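Local coordinates for protein succinate--CoA ligase subunit alpha (Campylobacter jejuni, PDB 6MEL) that forms the alpha subunit of a two-chain ligase, with a Rossmann-like domain of the CoA-binding family toward its N-terminus, at residues T9-Q14 with Y31-V36; G15-E20 with Q46-K51; A25-A30 with E132-I137; K65-L70 with G89-V94. All coordinates share one frame; numbering follows the deposited sequence. Where two conformers were deposited one is given.

How the contacts relate
Contacts 1 and 4 are parallel strand pairs of one sheet in the CoA-binding domain, where strands 10-14 and 68-71 lie side by side; contact 4 is buried, with four backbone bonds, one weak, while contact 1 is partly buried, with two between its segments plus a water. Contact 2 lies at the surface and relies on aromatic rings rather than on backbone bonds between its segments. Contact 3 is buried and sets helix 19-31 against strand 133-136 of the second sheet, using a thiol, carbonyls and a lysine. Helix 19-31 serves contacts 2 and 3. T33 of contact 1 touches contact 3, whereas contacts 2 and 4 do not meet, their centres about 17 Å apart.

Contact 1. Residues T9-Q14 with Y31-V36; sequences TKVIVQ and YGTNIV
V11 and I35 pair across two parallel strands, 10-14 and 34-39, and the polar part of the contact is backbone. V11 N donates to N34 O over 3.0 Å, and V36 N returns a bond to V11 O at 2.9 Å, the straighter of the two at 162°. V11 thus spends both its N-H and its carbonyl on the residues flanking I35. V11 O also stands 3.3 Å from I35 CA, a CA-H...O contact beside the stronger bond. The short strand segments here make an angle of 55°, and V13 continues the pairing with G37 and I39. Toward the start of the strands a water takes over: it accepts from N34 N and lies 2.7 Å from T9 O.

The apolar contacts fall on both faces. On the face of V11 and I35, V13 CG2 touches both I35 CD1 and I35 CG2. From the loop before the second strand, T33 CG2 comes within 3.9 Å of V11 CG2. On the face of K10 and N34, the two side chains run alongside each other in the same direction; N34 CG is anti to its backbone N (chi1 -169°), and ND2 comes within 3.6 Å of K10 CG. K10 CD rests on V36 CG1, and V36 CG2 meets I12 CG2 at 4.1 Å.

Strand 10-14, helix 19-31 and strand 34-39 form a beta-alpha-beta unit of the Rossmann-like fold. Within these segments two backbone bonds grip V11, the ladder runs on through V13, and aliphatic packing and one water supplement it.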
# COMPACT_ATOMS: atom_id res chain seq x y z
N THR A 9 -7.41 21.01 -23.20
CA THR A 9 -7.73 21.09 -21.75
C THR A 9 -6.74 22.06 -21.07
O THR A 9 -5.56 21.87 -21.12
CB THR A 9 -7.61 19.70 -21.10
OG1 THR A 9 -8.37 18.76 -21.86
CG2 THR A 9 -8.03 19.71 -19.65
N LYS A 10 -7.24 23.06 -20.36
CA LYS A 10 -6.40 23.95 -19.59
C LYS A 10 -6.04 23.32 -18.24
O LYS A 10 -6.95 22.90 -17.51
CB LYS A 10 -7.13 25.26 -19.33
CG LYS A 10 -7.56 25.98 -20.61
CD LYS A 10 -7.60 27.48 -20.47
CE LYS A 10 -8.92 28.07 -20.91
NZ LYS A 10 -9.94 27.77 -19.88
N VAL A 11 -4.75 23.35 -17.92
CA VAL A 11 -4.20 22.67 -16.77
C VAL A 11 -3.37 23.65 -15.94
O VAL A 11 -2.51 24.30 -16.50
CB VAL A 11 -3.30 21.51 -17.20
CG1 VAL A 11 -2.62 20.85 -15.99
CG2 VAL A 11 -4.04 20.49 -18.06
N ILE A 12 -3.58 23.66 -14.62
CA ILE A 12 -2.68 24.28 -13.68
C ILE A 12 -1.91 23.20 -12.94
O ILE A 12 -2.41 22.07 -12.74
CB ILE A 12 -3.41 25.19 -12.70
CG1 ILE A 12 -4.57 24.47 -12.03
CG2 ILE A 12 -3.88 26.46 -13.39
CD1 ILE A 12 -5.16 25.24 -10.88
N VAL A 13 -0.73 23.57 -12.46
CA VAL A 13 0.13 22.64 -11.73
C VAL A 13 0.23 23.13 -10.29
O VAL A 13 0.65 24.24 -10.04
CB VAL A 13 1.51 22.56 -12.40
CG1 VAL A 13 2.42 21.62 -11.66
CG2 VAL A 13 1.41 22.19 -13.88
N GLN A 14 -0.15 22.28 -9.33
CA GLN A 14 0.08 22.58 -7.92
C GLN A 14 1.46 21.99 -7.58
O GLN A 14 1.76 20.84 -7.92
CB GLN A 14 -1.08 22.08 -7.06
CG GLN A 14 -2.39 22.82 -7.28
CD GLN A 14 -3.58 22.15 -6.64
OE1 GLN A 14 -4.47 21.66 -7.33
NE2 GLN A 14 -3.60 22.14 -5.31
N TYR A 31 4.94 17.91 -24.97
CA TYR A 31 4.09 16.89 -25.58
C TYR A 31 2.79 17.49 -26.12
O TYR A 31 2.08 16.80 -26.85
CB TYR A 31 3.80 15.82 -24.52
CG TYR A 31 3.27 14.52 -25.06
CD1 TYR A 31 4.11 13.64 -25.71
CD2 TYR A 31 1.92 14.20 -24.98
CE1 TYR A 31 3.65 12.43 -26.20
CE2 TYR A 31 1.44 12.98 -25.47
CZ TYR A 31 2.31 12.09 -26.08
OH TYR A 31 1.87 10.89 -26.58
N GLY A 32 2.42 18.71 -25.72
CA GLY A 32 1.22 19.39 -26.26
C GLY A 32 0.23 19.84 -25.18
O GLY A 32 -0.78 20.47 -25.49
N THR A 33 0.52 19.54 -23.91
CA THR A 33 -0.42 19.86 -22.83
C THR A 33 -0.54 21.38 -22.67
O THR A 33 0.46 22.07 -22.53
CB THR A 33 -0.01 19.27 -21.48
OG1 THR A 33 0.32 17.88 -21.67
CG2 THR A 33 -1.09 19.42 -20.43
N ASN A 34 -1.76 21.88 -22.61
CA ASN A 34 -2.04 23.31 -22.41
C ASN A 34 -1.90 23.69 -20.92
O ASN A 34 -2.88 23.98 -20.24
CB ASN A 34 -3.45 23.66 -22.91
CG ASN A 34 -3.70 25.16 -22.99
OD1 ASN A 34 -2.77 25.93 -22.93
ND2 ASN A 34 -4.96 25.60 -23.05
N ILE A 35 -0.67 23.72 -20.41
CA ILE A 35 -0.47 24.19 -19.08
C ILE A 35 -0.54 25.72 -19.09
O ILE A 35 0.29 26.36 -19.74
CB ILE A 35 0.85 23.65 -18.51
CG1 ILE A 35 0.74 22.13 -18.30
CG2 ILE A 35 1.20 24.38 -17.23
CD1 ILE A 35 1.97 21.46 -17.76
N VAL A 36 -1.44 26.30 -18.28
CA VAL A 36 -1.67 27.74 -18.35
C VAL A 36 -1.07 28.44 -17.14
O VAL A 36 -1.15 29.64 -17.08
CB VAL A 36 -3.16 28.09 -18.48
CG1 VAL A 36 -3.72 27.67 -19.81
CG2 VAL A 36 -3.97 27.49 -17.33
O HOH W 1 -4.06 20.06 -22.43

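Contact 2. Residues G15-E20 with Q46-K51; sequences GFTGKE and QTHLGK
H48 meets F16 in a T-shaped (edge-to-face) pair, the imidazole edge directed at the phenyl face with the planes at 88° and the centroids of the two rings 4.8 Å apart. Its CD2 stands over the centre of the F16 ring, 3.6 Å above the ring plane. The H48 side chain is placed by CG lying anti to the backbone N (chi1 -178°), and the two side chains pass in opposite directions. T17 covers one imidazole face: its CG2 makes a CH-pi contact 4.1 Å from the H48 centroid, 14° off the ring normal. L49 CG lies over the opposite face, toward the rim, so the histidine ring is sandwiched between methyl and methine groups. NE2 is hydrogen-bonded to T22 OG1 in helix 19-31, which anchors the polar end of the ring. H48 O also approaches the phenyl ring, 3.4 Å from F16 CZ.

L49, the next residue, reaches F16 with its CD1, 4.1 Å from F16 CE1. Its positive phi belongs to the type I' turn from H48 to K51, which G50 continues. K51 closes that turn: H48 N donates to K51 O at 2.9 Å, and K51 N donates back to H48 O. K51 CB then approaches the edge of the F16 ring, near its plane and 4.3 Å from CZ.

The hairpin end is therefore joined to the loop before helix 19-31 mainly by ring packing at the surface of the domain. Contacts on both faces, a directed edge and the bond to T22 together define how the imidazole is turned.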
# COMPACT_ATOMS: atom_id res chain seq x y z
N GLY A 15 2.30 22.82 -6.95
CA GLY A 15 3.71 22.47 -6.71
C GLY A 15 4.58 22.72 -7.94
O GLY A 15 5.58 22.05 -8.17
N PHE A 16 4.25 23.80 -8.66
CA PHE A 16 4.77 24.09 -9.98
C PHE A 16 6.28 24.36 -9.98
O PHE A 16 6.91 24.06 -10.95
CB PHE A 16 4.03 25.30 -10.53
CG PHE A 16 4.22 25.66 -11.98
CD1 PHE A 16 4.42 24.71 -12.95
CD2 PHE A 16 4.10 26.99 -12.37
CE1 PHE A 16 4.53 25.07 -14.29
CE2 PHE A 16 4.20 27.34 -13.70
CZ PHE A 16 4.42 26.39 -14.66
N THR A 17 6.85 24.93 -8.91
CA THR A 17 8.25 25.37 -8.98
C THR A 17 9.19 24.34 -8.37
O THR A 17 10.35 24.53 -8.43
CB THR A 17 8.51 26.74 -8.32
OG1 THR A 17 8.09 26.71 -6.96
CG2 THR A 17 7.81 27.86 -9.04
N GLY A 18 8.67 23.27 -7.76
CA GLY A 18 9.52 22.22 -7.33
C GLY A 18 10.33 21.64 -8.50
O GLY A 18 9.95 21.75 -9.66
N LYS A 19 11.43 20.97 -8.17
CA LYS A 19 12.39 20.50 -9.16
C LYS A 19 11.75 19.45 -10.09
O LYS A 19 11.79 19.55 -11.31
CB LYS A 19 13.60 19.90 -8.43
CG LYS A 19 14.94 20.33 -8.98
CD LYS A 19 16.07 19.40 -8.57
CE LYS A 19 17.14 19.28 -9.63
NZ LYS A 19 18.07 18.17 -9.33
N GLU A 20 11.19 18.42 -9.48
CA GLU A 20 10.57 17.30 -10.20
C GLU A 20 9.39 17.80 -11.04
O GLU A 20 9.24 17.45 -12.17
CB GLU A 20 10.00 16.27 -9.22
CG GLU A 20 10.86 15.05 -8.98
CD GLU A 20 9.99 13.86 -8.57
OE1 GLU A 20 10.14 12.78 -9.17
OE2 GLU A 20 9.11 14.03 -7.70
N GLN A 46 5.24 35.64 -10.01
CA GLN A 46 6.39 35.24 -10.79
C GLN A 46 5.94 34.58 -12.10
O GLN A 46 4.72 34.42 -12.37
CB GLN A 46 7.32 34.35 -9.98
CG GLN A 46 7.87 35.04 -8.75
CD GLN A 46 8.82 34.13 -8.02
OE1 GLN A 46 9.32 33.18 -8.58
NE2 GLN A 46 9.08 34.42 -6.76
N THR A 47 6.94 34.27 -12.92
CA THR A 47 6.81 33.54 -14.15
C THR A 47 7.68 32.27 -14.04
O THR A 47 8.77 32.31 -13.45
CB THR A 47 7.21 34.43 -15.34
OG1 THR A 47 6.16 35.38 -15.52
CG2 THR A 47 7.34 33.68 -16.63
N HIS A 48 7.18 31.14 -14.58
CA HIS A 48 7.88 29.82 -14.52
C HIS A 48 7.47 29.01 -15.75
O HIS A 48 6.26 28.91 -16.09
CB HIS A 48 7.65 29.14 -13.15
CG HIS A 48 8.34 27.83 -12.96
ND1 HIS A 48 9.71 27.71 -12.86
CD2 HIS A 48 7.86 26.56 -12.90
CE1 HIS A 48 10.05 26.44 -12.67
NE2 HIS A 48 8.92 25.71 -12.68
N LEU A 49 8.48 28.57 -16.51
CA LEU A 49 8.29 27.90 -17.78
C LEU A 49 7.36 28.71 -18.68
O LEU A 49 6.53 28.14 -19.39
CB LEU A 49 7.71 26.51 -17.53
CG LEU A 49 8.60 25.58 -16.72
CD1 LEU A 49 7.89 24.25 -16.46
CD2 LEU A 49 9.93 25.34 -17.46
N GLY A 50 7.54 30.03 -18.66
CA GLY A 50 6.78 30.99 -19.47
C GLY A 50 5.33 31.17 -19.07
O GLY A 50 4.54 31.73 -19.84
N LYS A 51 4.94 30.74 -17.86
CA LYS A 51 3.55 30.84 -17.44
C LYS A 51 3.46 31.50 -16.08
O LYS A 51 4.42 31.47 -15.32
CB LYS A 51 2.94 29.43 -17.36
CG LYS A 51 3.00 28.66 -18.66
CD LYS A 51 2.12 29.28 -19.71
CE LYS A 51 2.37 28.67 -21.07
NZ LYS A 51 1.43 29.29 -22.03

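Contact 3. Residues A25-A30 with E132-I137; sequences AEQCMA and ECKLGI
C28 SG lies close to two backbone oxygens, 3.2 Å from K134 O and 3.3 Å from G136 O. Here a helix cysteine is set against the carbonyls of a strand. The torsion that puts SG anti to its own carbonyl carbon (chi1 -67°) carries the sulfur to these two strand oxygens. The aliphatic part of K134 packs on the same sulfur, with CG 3.7 Å from C28 SG.

Farther out along K134, chi2 and chi3 are extended, and a chi4 torsion of 81° turns NZ aside. The ammonium group donates to M138 O, and a weak bond of 3.2 Å joins K134 NZ to G136 O. A water links it to the helix, accepting from K134 NZ at 2.6 Å and donating to Q27 OE1 at 2.9 Å. The lysine is buried, so these oxygens probably offset much of the cost of enclosing its charge. At the backbone angles of G136 a CB would be jammed against the preceding carbonyl O.

Helix 25-30 and strand 133-136 run nearly antiparallel, at 166°. T33 OG1, just beyond this helix, lies in hydrogen-bonding reach of both C28 O and K134 O, which must share its single proton. C28 also packs on I35 of strand 34-39, while L135 pairs with I127 of strand 126-129. The contact thus places helix 19-31, beside the first sheet, against the edge strand of the second.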
# COMPACT_ATOMS: atom_id res chain seq x y z
N ALA A 25 6.53 19.09 -15.85
CA ALA A 25 5.68 20.16 -16.47
C ALA A 25 6.23 20.55 -17.85
O ALA A 25 5.45 20.71 -18.81
CB ALA A 25 5.56 21.38 -15.59
N GLU A 26 7.55 20.63 -17.96
CA GLU A 26 8.22 21.01 -19.22
C GLU A 26 7.97 19.91 -20.26
O GLU A 26 7.57 20.19 -21.39
CB GLU A 26 9.71 21.24 -18.93
CG GLU A 26 10.50 21.85 -20.08
CD GLU A 26 11.92 22.24 -19.67
OE1 GLU A 26 12.67 21.35 -19.21
OE2 GLU A 26 12.26 23.43 -19.77
N GLN A 27 8.21 18.65 -19.87
CA GLN A 27 7.93 17.52 -20.78
C GLN A 27 6.43 17.49 -21.16
O GLN A 27 6.12 17.26 -22.31
CB GLN A 27 8.37 16.19 -20.19
CG GLN A 27 9.88 16.11 -20.01
CD GLN A 27 10.34 14.67 -19.99
OE1 GLN A 27 9.56 13.74 -19.77
NE2 GLN A 27 11.60 14.49 -20.32
N CYS A 28 5.52 17.77 -20.22
CA CYS A 28 4.06 17.77 -20.54
C CYS A 28 3.75 18.87 -21.58
O CYS A 28 3.03 18.64 -22.56
CB CYS A 28 3.21 17.94 -19.29
SG CYS A 28 3.29 16.52 -18.15
N MET A 29 4.32 20.05 -21.38
CA MET A 29 4.14 21.15 -22.33
C MET A 29 4.69 20.79 -23.72
O MET A 29 3.99 20.98 -24.71
CB MET A 29 4.79 22.43 -21.81
CG MET A 29 4.00 23.07 -20.68
SD MET A 29 4.96 24.33 -19.75
CE MET A 29 3.91 25.74 -20.05
N ALA A 30 5.87 20.19 -23.77
CA ALA A 30 6.49 19.81 -25.05
C ALA A 30 5.62 18.76 -25.74
O ALA A 30 5.58 18.73 -26.96
CB ALA A 30 7.91 19.29 -24.88
N GLU A 132 -1.52 13.92 -27.86
CA GLU A 132 -2.28 15.15 -27.68
C GLU A 132 -1.86 15.87 -26.40
O GLU A 132 -1.67 17.08 -26.41
CB GLU A 132 -3.78 14.88 -27.62
CG GLU A 132 -4.51 14.86 -28.96
CD GLU A 132 -6.03 15.00 -28.79
OE1 GLU A 132 -6.53 16.13 -28.42
OE2 GLU A 132 -6.73 13.96 -28.98
N CYS A 133 -1.83 15.15 -25.27
CA CYS A 133 -1.50 15.78 -24.00
C CYS A 133 -1.17 14.70 -22.98
O CYS A 133 -1.62 13.55 -23.06
CB CYS A 133 -2.64 16.63 -23.46
SG CYS A 133 -4.09 15.66 -22.99
N LYS A 134 -0.39 15.11 -21.99
CA LYS A 134 -0.08 14.23 -20.88
C LYS A 134 -0.01 15.06 -19.59
O LYS A 134 0.49 16.19 -19.58
CB LYS A 134 1.18 13.42 -21.20
CG LYS A 134 2.50 14.01 -20.75
CD LYS A 134 3.66 13.13 -21.10
CE LYS A 134 5.01 13.61 -20.60
NZ LYS A 134 5.21 13.24 -19.18
N LEU A 135 -0.59 14.50 -18.52
CA LEU A 135 -0.61 15.16 -17.20
C LEU A 135 -0.02 14.17 -16.21
O LEU A 135 -0.72 13.24 -15.75
CB LEU A 135 -2.04 15.51 -16.79
CG LEU A 135 -2.75 16.67 -17.49
CD1 LEU A 135 -3.15 16.30 -18.91
CD2 LEU A 135 -3.99 17.03 -16.72
N GLY A 136 1.28 14.31 -15.96
CA GLY A 136 1.97 13.35 -15.13
C GLY A 136 3.35 13.04 -15.66
O GLY A 136 3.97 13.90 -16.30
N ILE A 137 3.81 11.84 -15.32
CA ILE A 137 5.21 11.47 -15.37
C ILE A 137 5.42 10.33 -16.39
O ILE A 137 6.50 9.72 -16.44
CB ILE A 137 5.72 11.05 -13.98
CG1 ILE A 137 5.02 9.78 -13.49
CG2 ILE A 137 5.63 12.20 -12.98
CD1 ILE A 137 5.63 9.19 -12.20
O HOH W 2 7.35 13.75 -17.83

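Contact 4. Residues K65-L70 with G89-V94; sequences KADVSL and GIKLAV
D67 O receives K91 N in a 2.8 Å hydrogen bond and, more weakly, L92 N at 3.3 Å, so one carbonyl takes two consecutive N-H groups where the second segment enters its strand. From there the parallel ladder is regular: S69 N donates to L92 O at 2.9 Å, and V94 N donates to S69 O at 2.8 Å, almost straight at 174°. Both latter donors lie nearly along the C=O axis of their acceptors. CA-H...O contacts from V68 to L92 O and from A93 to S69 O accompany them.

Strands 68-70 and 92-94 are only 11° from parallel. On one face V68 CG1 meets L92 CD2 at 4.2 Å, and L70 CD1 meets V94 CG1 at 4.0 Å. I90 CG2 tucks in 3.5 Å from D67 O and also touches S69 CB. At the more open end D67 and K91 cross at about a right angle, with K91 CG 4.1 Å from D67 CB.

S69 OG is anti to its backbone N (chi1 -177°) and bonds to Q14 OE1 of the neighbouring strand. Backbone bonding thus fixes the register inside this beta-alpha-beta unit, branched side chains fill one face, and the buried serine hydroxyl finds its partner in strand 10-14.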
# COMPACT_ATOMS: atom_id res chain seq x y z
N LYS A 65 -9.13 30.44 -15.70
CA LYS A 65 -10.33 29.61 -15.92
C LYS A 65 -10.02 28.12 -16.16
O LYS A 65 -10.86 27.41 -16.64
CB LYS A 65 -11.17 30.24 -17.04
CG LYS A 65 -11.62 31.65 -16.67
CD LYS A 65 -12.15 32.47 -17.82
CE LYS A 65 -12.34 33.93 -17.43
NZ LYS A 65 -13.44 34.56 -18.21
N ALA A 66 -8.83 27.66 -15.77
CA ALA A 66 -8.48 26.20 -15.75
C ALA A 66 -9.46 25.43 -14.84
O ALA A 66 -9.85 25.96 -13.82
CB ALA A 66 -7.08 26.03 -15.24
N ASP A 67 -9.85 24.22 -15.23
CA ASP A 67 -10.63 23.39 -14.32
C ASP A 67 -10.02 22.01 -14.15
O ASP A 67 -10.66 21.11 -13.59
CB ASP A 67 -12.12 23.38 -14.69
CG ASP A 67 -12.46 22.77 -16.02
OD1 ASP A 67 -11.56 22.23 -16.68
OD2 ASP A 67 -13.63 22.90 -16.40
N VAL A 68 -8.76 21.86 -14.58
CA VAL A 68 -8.02 20.65 -14.37
C VAL A 68 -6.71 21.02 -13.67
O VAL A 68 -6.07 21.94 -14.07
CB VAL A 68 -7.79 19.90 -15.69
CG1 VAL A 68 -7.03 18.62 -15.46
CG2 VAL A 68 -9.11 19.63 -16.39
N SER A 69 -6.34 20.27 -12.62
CA SER A 69 -5.11 20.50 -11.92
C SER A 69 -4.27 19.23 -11.89
O SER A 69 -4.78 18.09 -11.73
CB SER A 69 -5.38 20.99 -10.52
OG SER A 69 -4.16 21.28 -9.86
N LEU A 70 -2.96 19.44 -11.96
CA LEU A 70 -1.95 18.37 -11.89
C LEU A 70 -1.10 18.64 -10.64
O LEU A 70 -0.45 19.72 -10.53
CB LEU A 70 -1.12 18.40 -13.17
CG LEU A 70 0.11 17.48 -13.22
CD1 LEU A 70 -0.25 16.02 -13.01
CD2 LEU A 70 0.79 17.62 -14.56
N GLY A 89 -13.10 25.12 -7.26
CA GLY A 89 -13.92 24.78 -8.45
C GLY A 89 -13.19 23.92 -9.49
O GLY A 89 -13.74 23.67 -10.58
N ILE A 90 -12.01 23.37 -9.17
CA ILE A 90 -11.40 22.37 -10.06
C ILE A 90 -12.33 21.16 -10.23
O ILE A 90 -12.93 20.73 -9.27
CB ILE A 90 -10.01 21.96 -9.55
CG1 ILE A 90 -9.07 23.16 -9.53
CG2 ILE A 90 -9.44 20.81 -10.37
CD1 ILE A 90 -8.76 23.74 -10.92
N LYS A 91 -12.42 20.63 -11.46
CA LYS A 91 -13.32 19.52 -11.78
C LYS A 91 -12.59 18.17 -11.86
O LYS A 91 -13.20 17.15 -11.67
CB LYS A 91 -14.07 19.80 -13.08
CG LYS A 91 -15.04 20.99 -12.97
CD LYS A 91 -15.96 20.93 -11.76
CE LYS A 91 -16.63 22.25 -11.42
NZ LYS A 91 -16.97 22.33 -9.97
N LEU A 92 -11.29 18.19 -12.08
CA LEU A 92 -10.46 17.00 -12.20
C LEU A 92 -9.06 17.35 -11.64
O LEU A 92 -8.43 18.28 -12.09
CB LEU A 92 -10.35 16.56 -13.67
CG LEU A 92 -9.47 15.31 -13.88
CD1 LEU A 92 -10.10 14.08 -13.24
CD2 LEU A 92 -9.23 15.03 -15.36
N ALA A 93 -8.63 16.61 -10.62
CA ALA A 93 -7.32 16.74 -10.03
C ALA A 93 -6.57 15.43 -10.20
O ALA A 93 -7.03 14.38 -9.75
CB ALA A 93 -7.43 17.10 -8.56
N VAL A 94 -5.41 15.53 -10.84
CA VAL A 94 -4.55 14.42 -11.09
C VAL A 94 -3.42 14.47 -10.06
O VAL A 94 -2.62 15.41 -10.04
CB VAL A 94 -4.02 14.48 -12.53
CG1 VAL A 94 -3.12 13.30 -12.82
CG2 VAL A 94 -5.14 14.55 -13.55